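Local coordinates for siderophore-interacting protein (Aeromonas hydrophila, PDB 6K2L) that binds flavin-adenine dinucleotide and, as its family suggests, probably reduces ferric siderophores to release their iron, at residues G44-Q56 and P74-R86. The protein carries 1 engineered substitution. Sequence-based numbering, arbitrary orientation.
With FAD (flavin-adenine dinucleotide), chain C.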
loop_
_atom_site.group_PDB
_atom_site.type_symbol
_atom_site.label_atom_id
_atom_site.label_comp_id
_atom_site.label_asym_id
_atom_site.label_seq_id
_atom_site.Cartn_x
_atom_site.Cartn_y
_atom_site.Cartn_z
ATOM N N GLY A 44 3.540 -2.576 4.253
ATOM C CA GLY A 44 4.239 -2.559 5.518
ATOM C C GLY A 44 5.345 -3.591 5.630
ATOM O O GLY A 44 5.210 -4.635 6.283
ATOM N N ALA A 45 6.474 -3.289 5.010
ATOM C CA ALA A 45 7.601 -4.196 5.021
ATOM C C ALA A 45 8.419 -4.032 6.305
ATOM O O ALA A 45 8.187 -3.134 7.120
ATOM C CB ALA A 45 8.448 -3.951 3.778
ATOM N N HIS A 46 9.396 -4.910 6.493
ATOM C CA HIS A 46 10.376 -4.763 7.558
ATOM C C HIS A 46 11.564 -3.964 7.070
ATOM O O HIS A 46 11.875 -3.942 5.879
ATOM C CB HIS A 46 10.861 -6.114 8.055
ATOM C CG HIS A 46 9.764 -7.106 8.184
ATOM N ND1 HIS A 46 9.950 -8.458 7.996
ATOM C CD2 HIS A 46 8.450 -6.939 8.478
ATOM C CE1 HIS A 46 8.797 -9.083 8.173
ATOM N NE2 HIS A 46 7.869 -8.185 8.465
ATOM N N ILE A 47 12.212 -3.292 8.007
ATOM C CA ILE A 47 13.492 -2.649 7.790
ATOM C C ILE A 47 14.340 -2.877 9.032
ATOM O O ILE A 47 13.840 -3.236 10.107
ATOM C CB ILE A 47 13.358 -1.142 7.510
ATOM C CG1 ILE A 47 12.420 -0.477 8.519
ATOM C CG2 ILE A 47 12.845 -0.910 6.118
ATOM C CD1 ILE A 47 12.416 1.057 8.406
ATOM N N LYS A 48 15.635 -2.661 8.870
ATOM C CA LYS A 48 16.555 -2.508 9.980
ATOM C C LYS A 48 16.802 -1.018 10.151
ATOM O O LYS A 48 17.135 -0.336 9.177
ATOM C CB LYS A 48 17.870 -3.233 9.702
ATOM C CG LYS A 48 17.747 -4.726 9.487
ATOM C CD LYS A 48 16.870 -5.362 10.558
ATOM C CE LYS A 48 17.313 -6.776 10.878
ATOM N NZ LYS A 48 18.666 -6.734 11.549
ATOM N N ILE A 49 16.605 -0.502 11.372
ATOM C CA ILE A 49 17.111 0.820 11.722
ATOM C C ILE A 49 18.467 0.646 12.394
ATOM O O ILE A 49 18.721 -0.344 13.102
ATOM C CB ILE A 49 16.126 1.619 12.611
ATOM C CG1 ILE A 49 16.128 1.116 14.050
ATOM C CG2 ILE A 49 14.745 1.679 11.991
ATOM C CD1 ILE A 49 15.406 2.065 15.035
ATOM N N MET A 50 19.360 1.577 12.119
ATOM C CA MET A 50 20.728 1.517 12.605
ATOM C C MET A 50 20.898 2.674 13.572
ATOM O O MET A 50 20.776 3.841 13.190
ATOM C CB MET A 50 21.722 1.591 11.448
ATOM C CG MET A 50 21.695 0.358 10.549
ATOM S SD MET A 50 22.527 0.529 8.928
ATOM C CE MET A 50 21.111 0.891 7.890
ATOM N N LEU A 51 21.131 2.353 14.797
ATOM C CA LEU A 51 21.331 3.303 15.861
ATOM C C LEU A 51 22.802 3.319 16.261
ATOM O O LEU A 51 23.513 2.325 16.079
ATOM C CB LEU A 51 20.459 2.948 17.077
ATOM C CG LEU A 51 18.959 3.008 16.716
ATOM C CD1 LEU A 51 18.109 1.938 17.438
ATOM C CD2 LEU A 51 18.375 4.392 16.961
ATOM N N PRO A 52 23.287 4.445 16.759
ATOM C CA PRO A 52 24.645 4.501 17.303
ATOM C C PRO A 52 24.836 3.558 18.483
ATOM O O PRO A 52 23.910 3.254 19.231
ATOM C CB PRO A 52 24.777 5.962 17.749
ATOM C CG PRO A 52 23.312 6.449 17.880
ATOM C CD PRO A 52 22.628 5.761 16.767
ATOM N N GLN A 53 26.076 3.106 18.644
ATOM C CA GLN A 53 26.497 2.391 19.837
ATOM C C GLN A 53 26.608 3.352 21.018
ATOM O O GLN A 53 26.578 4.576 20.850
ATOM C CB GLN A 53 27.843 1.726 19.595
ATOM C CG GLN A 53 27.940 0.880 18.367
ATOM C CD GLN A 53 29.394 0.560 18.019
ATOM O OE1 GLN A 53 30.278 0.517 18.899
ATOM N NE2 GLN A 53 29.654 0.347 16.731
ATOM N N PRO A 54 26.749 2.819 22.236
ATOM C CA PRO A 54 26.981 3.695 23.396
ATOM C C PRO A 54 28.086 4.713 23.202
ATOM O O PRO A 54 27.927 5.868 23.613
ATOM C CB PRO A 54 27.332 2.698 24.509
ATOM C CG PRO A 54 26.582 1.443 24.141
ATOM C CD PRO A 54 26.499 1.418 22.635
ATOM N N GLY A 55 29.202 4.335 22.594
ATOM C CA GLY A 55 30.236 5.343 22.435
ATOM C C GLY A 55 30.147 6.212 21.191
ATOM O O GLY A 55 31.123 6.902 20.878
ATOM N N GLN A 56 29.026 6.234 20.469
ATOM C CA GLN A 56 28.969 7.023 19.245
ATOM C C GLN A 56 27.934 8.141 19.345
ATOM O O GLN A 56 26.904 8.010 20.008
ATOM C CB GLN A 56 28.652 6.148 18.032
ATOM C CG GLN A 56 29.552 4.927 17.854
ATOM C CD GLN A 56 28.995 3.989 16.806
ATOM O OE1 GLN A 56 27.788 3.716 16.788
ATOM N NE2 GLN A 56 29.853 3.521 15.896
ATOM N N PRO A 74 34.778 -2.791 11.414
ATOM C CA PRO A 74 33.622 -3.370 12.122
ATOM C C PRO A 74 33.474 -2.906 13.569
ATOM O O PRO A 74 32.455 -3.216 14.199
ATOM C CB PRO A 74 33.876 -4.888 12.044
ATOM C CG PRO A 74 35.029 -5.074 11.077
ATOM C CD PRO A 74 35.797 -3.797 11.071
ATOM N N SER A 75 34.443 -2.181 14.129
ATOM C CA SER A 75 34.236 -1.541 15.429
ATOM C C SER A 75 33.233 -0.390 15.382
ATOM O O SER A 75 32.851 0.133 16.437
ATOM C CB SER A 75 35.556 -1.018 15.998
ATOM O OG SER A 75 35.715 0.377 15.763
ATOM N N GLN A 76 32.765 -0.018 14.197
ATOM C CA GLN A 76 31.885 1.122 14.052
ATOM C C GLN A 76 30.530 0.717 13.519
ATOM O O GLN A 76 29.730 1.591 13.193
ATOM C CB GLN A 76 32.554 2.152 13.150
ATOM C CG GLN A 76 33.751 2.704 13.876
ATOM C CD GLN A 76 33.975 4.156 13.606
ATOM O OE1 GLN A 76 33.436 4.995 14.303
ATOM N NE2 GLN A 76 34.859 4.458 12.677
ATOM N N ARG A 77 30.280 -0.592 13.436
ATOM C CA ARG A 77 28.974 -1.155 13.132
ATOM C C ARG A 77 27.900 -0.600 14.069
ATOM O O ARG A 77 28.089 -0.596 15.291
ATOM C CB ARG A 77 29.046 -2.681 13.267
ATOM C CG ARG A 77 28.077 -3.468 12.364
ATOM C CD ARG A 77 27.701 -4.852 12.974
ATOM N NE ARG A 77 28.894 -5.653 13.277
ATOM C CZ ARG A 77 29.674 -6.248 12.368
ATOM N NH1 ARG A 77 29.396 -6.162 11.065
ATOM N NH2 ARG A 77 30.741 -6.938 12.776
ATOM N N PRO A 78 26.771 -0.146 13.548
ATOM C CA PRO A 78 25.693 0.330 14.414
ATOM C C PRO A 78 24.938 -0.831 15.058
ATOM O O PRO A 78 25.008 -1.983 14.626
ATOM C CB PRO A 78 24.796 1.120 13.449
ATOM C CG PRO A 78 25.019 0.502 12.153
ATOM C CD PRO A 78 26.455 0.022 12.122
ATOM N N ILE A 79 24.214 -0.506 16.127
ATOM C CA ILE A 79 23.235 -1.428 16.690
ATOM C C ILE A 79 22.031 -1.466 15.762
ATOM O O ILE A 79 21.643 -0.445 15.180
ATOM C CB ILE A 79 22.834 -0.998 18.111
ATOM C CG1 ILE A 79 24.085 -0.830 18.976
ATOM C CG2 ILE A 79 21.894 -2.008 18.746
ATOM C CD1 ILE A 79 23.818 0.000 20.202
ATOM N N MET A 80 21.462 -2.650 15.569
ATOM C CA MET A 80 20.364 -2.814 14.632
ATOM C C MET A 80 19.104 -3.202 15.384
ATOM O O MET A 80 19.159 -3.973 16.351
ATOM C CB MET A 80 20.702 -3.867 13.597
ATOM C CG MET A 80 22.116 -3.706 13.103
ATOM S SD MET A 80 22.095 -2.802 11.560
ATOM C CE MET A 80 21.670 -4.186 10.499
ATOM N N ARG A 81 17.977 -2.629 14.958
ATOM C CA ARG A 81 16.672 -3.094 15.409
ATOM C C ARG A 81 15.782 -3.272 14.195
ATOM O O ARG A 81 15.904 -2.537 13.217
ATOM C CB ARG A 81 16.003 -2.114 16.387
ATOM C CG ARG A 81 16.745 -1.932 17.715
ATOM C CD ARG A 81 16.658 -3.157 18.550
ATOM N NE ARG A 81 17.199 -3.006 19.900
ATOM C CZ ARG A 81 18.441 -3.353 20.254
ATOM N NH1 ARG A 81 19.269 -3.824 19.341
ATOM N NH2 ARG A 81 18.842 -3.255 21.516
ATOM N N THR A 82 14.848 -4.218 14.277
ATOM C CA THR A 82 13.886 -4.442 13.208
ATOM C C THR A 82 12.610 -3.648 13.456
ATOM O O THR A 82 12.074 -3.657 14.566
ATOM C CB THR A 82 13.552 -5.921 13.081
ATOM O OG1 THR A 82 14.768 -6.641 12.883
ATOM C CG2 THR A 82 12.634 -6.143 11.860
ATOM N N PHE A 83 12.119 -2.969 12.422
ATOM C CA PHE A 83 10.893 -2.187 12.536
ATOM C C PHE A 83 10.114 -2.303 11.240
ATOM O O PHE A 83 10.601 -2.812 10.238
ATOM C CB PHE A 83 11.170 -0.707 12.881
ATOM C CG PHE A 83 11.407 -0.487 14.351
ATOM C CD1 PHE A 83 12.640 -0.776 14.907
ATOM C CD2 PHE A 83 10.391 -0.043 15.169
ATOM C CE1 PHE A 83 12.857 -0.622 16.221
ATOM C CE2 PHE A 83 10.594 0.092 16.497
ATOM C CZ PHE A 83 11.838 -0.194 17.032
ATOM N N THR A 84 8.881 -1.850 11.287
ATOM C CA THR A 84 7.954 -1.935 10.181
ATOM C C THR A 84 7.865 -0.562 9.539
ATOM O O THR A 84 7.790 0.445 10.249
ATOM C CB THR A 84 6.591 -2.359 10.716
ATOM O OG1 THR A 84 6.750 -3.601 11.410
ATOM C CG2 THR A 84 5.514 -2.471 9.583
ATOM N N ILE A 85 7.913 -0.512 8.209
ATOM C CA ILE A 85 7.507 0.683 7.470
ATOM C C ILE A 85 5.992 0.785 7.584
ATOM O O ILE A 85 5.278 0.032 6.921
ATOM C CB ILE A 85 7.923 0.619 5.997
ATOM C CG1 ILE A 85 9.443 0.545 5.856
ATOM C CG2 ILE A 85 7.348 1.802 5.269
ATOM C CD1 ILE A 85 9.920 0.382 4.414
ATOM N N ARG A 86 5.501 1.703 8.428
ATOM C CA ARG A 86 4.055 1.887 8.602
ATOM C C ARG A 86 3.410 2.494 7.359
ATOM O O ARG A 86 2.381 1.995 6.897
ATOM C CB ARG A 86 3.762 2.762 9.827
ATOM C CG ARG A 86 2.297 3.180 9.989
ATOM C CD ARG A 86 1.413 1.999 10.371
ATOM N NE ARG A 86 -0.006 2.320 10.405
ATOM C CZ ARG A 86 -0.759 2.423 9.314
ATOM N NH1 ARG A 86 -0.189 2.260 8.111
ATOM N NH2 ARG A 86 -2.064 2.709 9.420
HETATM P PA FAD C . 15.582 -3.640 23.471
HETATM O O1A FAD C . 16.902 -2.963 23.664
HETATM O O2A FAD C . 15.529 -4.704 22.367
HETATM O O5B FAD C . 15.028 -4.424 24.778
HETATM C C5B FAD C . 15.032 -3.815 26.087
HETATM C C4B FAD C . 14.021 -4.456 27.017
HETATM O O4B FAD C . 12.696 -3.949 26.739
HETATM C C3B FAD C . 13.893 -5.977 26.976
HETATM O O3B FAD C . 13.619 -6.480 28.282
HETATM C C2B FAD C . 12.718 -6.194 26.013
HETATM O O2B FAD C . 11.980 -7.396 26.220
HETATM C C1B FAD C . 11.829 -4.997 26.336
HETATM N N9A FAD C . 11.096 -4.512 25.194
HETATM C C8A FAD C . 11.563 -4.385 23.910
HETATM N N7A FAD C . 10.688 -3.878 23.071
HETATM C C5A FAD C . 9.575 -3.644 23.866
HETATM C C6A FAD C . 8.304 -3.112 23.582
HETATM N N6A FAD C . 7.946 -2.670 22.375
HETATM N N1A FAD C . 7.414 -3.026 24.603
HETATM C C2A FAD C . 7.783 -3.454 25.814
HETATM N N3A FAD C . 8.959 -3.964 26.201
HETATM C C4A FAD C . 9.815 -4.028 25.177
HETATM N N1 FAD C . 8.552 -2.797 17.293
HETATM C C2 FAD C . 7.911 -1.595 17.187
HETATM O O2 FAD C . 7.779 -0.839 18.152
HETATM N N3 FAD C . 7.374 -1.203 15.971
HETATM C C4 FAD C . 7.415 -1.919 14.799
HETATM O O4 FAD C . 6.907 -1.460 13.776
HETATM C C4X FAD C . 8.111 -3.189 14.914
HETATM N N5 FAD C . 8.211 -3.948 13.828
HETATM C C5X FAD C . 8.862 -5.151 13.944
HETATM C C6 FAD C . 8.953 -5.967 12.824
HETATM C C7 FAD C . 9.580 -7.209 12.889
HETATM C C7M FAD C . 9.677 -8.050 11.641
HETATM C C8 FAD C . 10.161 -7.630 14.100
HETATM C C8M FAD C . 10.890 -8.947 14.203
HETATM C C9 FAD C . 10.085 -6.805 15.219
HETATM C C9A FAD C . 9.435 -5.580 15.155
HETATM N N10 FAD C . 9.310 -4.750 16.287
HETATM C C10 FAD C . 8.640 -3.545 16.206
HETATM C "C1'" FAD C . 9.862 -5.173 17.587
HETATM C "C2'" FAD C . 11.095 -4.387 18.038
HETATM O "O2'" FAD C . 12.249 -4.719 17.260
HETATM C "C3'" FAD C . 11.357 -4.705 19.512
HETATM O "O3'" FAD C . 10.357 -4.059 20.296
HETATM C "C4'" FAD C . 12.737 -4.288 20.019
HETATM O "O4'" FAD C . 13.076 -5.108 21.141
HETATM C "C5'" FAD C . 12.774 -2.818 20.377
HETATM O "O5'" FAD C . 14.129 -2.440 20.682
HETATM P P FAD C . 14.470 -1.530 21.925
HETATM O O1P FAD C . 15.904 -1.035 21.697
HETATM O O2P FAD C . 13.476 -0.479 22.138
HETATM O O3P FAD C . 14.460 -2.559 23.149
#
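Ile-47 and Phe-83 exchange both backbone bonds, Ile-47 N to Phe-83 O at 2.8 Å and Phe-83 N to Ile-47 O at 2.9 Å. Ile-49 with Arg-81 and Leu-51 with Ile-79 repeat this reciprocal pairing, which fixes an antiparallel register. In the non-hydrogen-bonded pairs that intervene or follow, backbone groups facing away from the partner strand bond elsewhere: Thr-84 N donates to flavin O4, Thr-82 O accepts from ribityl O2', and Lys-48 N reaches Ser-124 OG. Thr-84 OG1 meets flavin N5 at 2.8 Å; chi1 of -57° sets this hydroxyl anti to its own carbonyl carbon, while CG2 packs against Ala-45 O. Phe-83 lays a ring face over the isoalloxazine and takes Ile-49 CD1 obliquely at its CE1, 3.9 Å away. His-46 centres a face on methyl C7M. All three guanidinium nitrogens of Arg-81 have partners: NE donates to FAD diphosphate oxygen O1P (3.0 Å), NH2 to FAD O1A (2.9 Å, 159°), and NH1 to Met-80 O while pairing with Glu-256. Beyond the strands, Gln-53 NE2 donates to Ser-75 O, in its amide plane but above the carbonyl's, and Gln-53 N donates to Gln-56 OE1 (2.6 Å). Together these strands form part of the flavin-binding wall of the antiparallel barrel characteristic of ferredoxin-reductase-like flavoproteins.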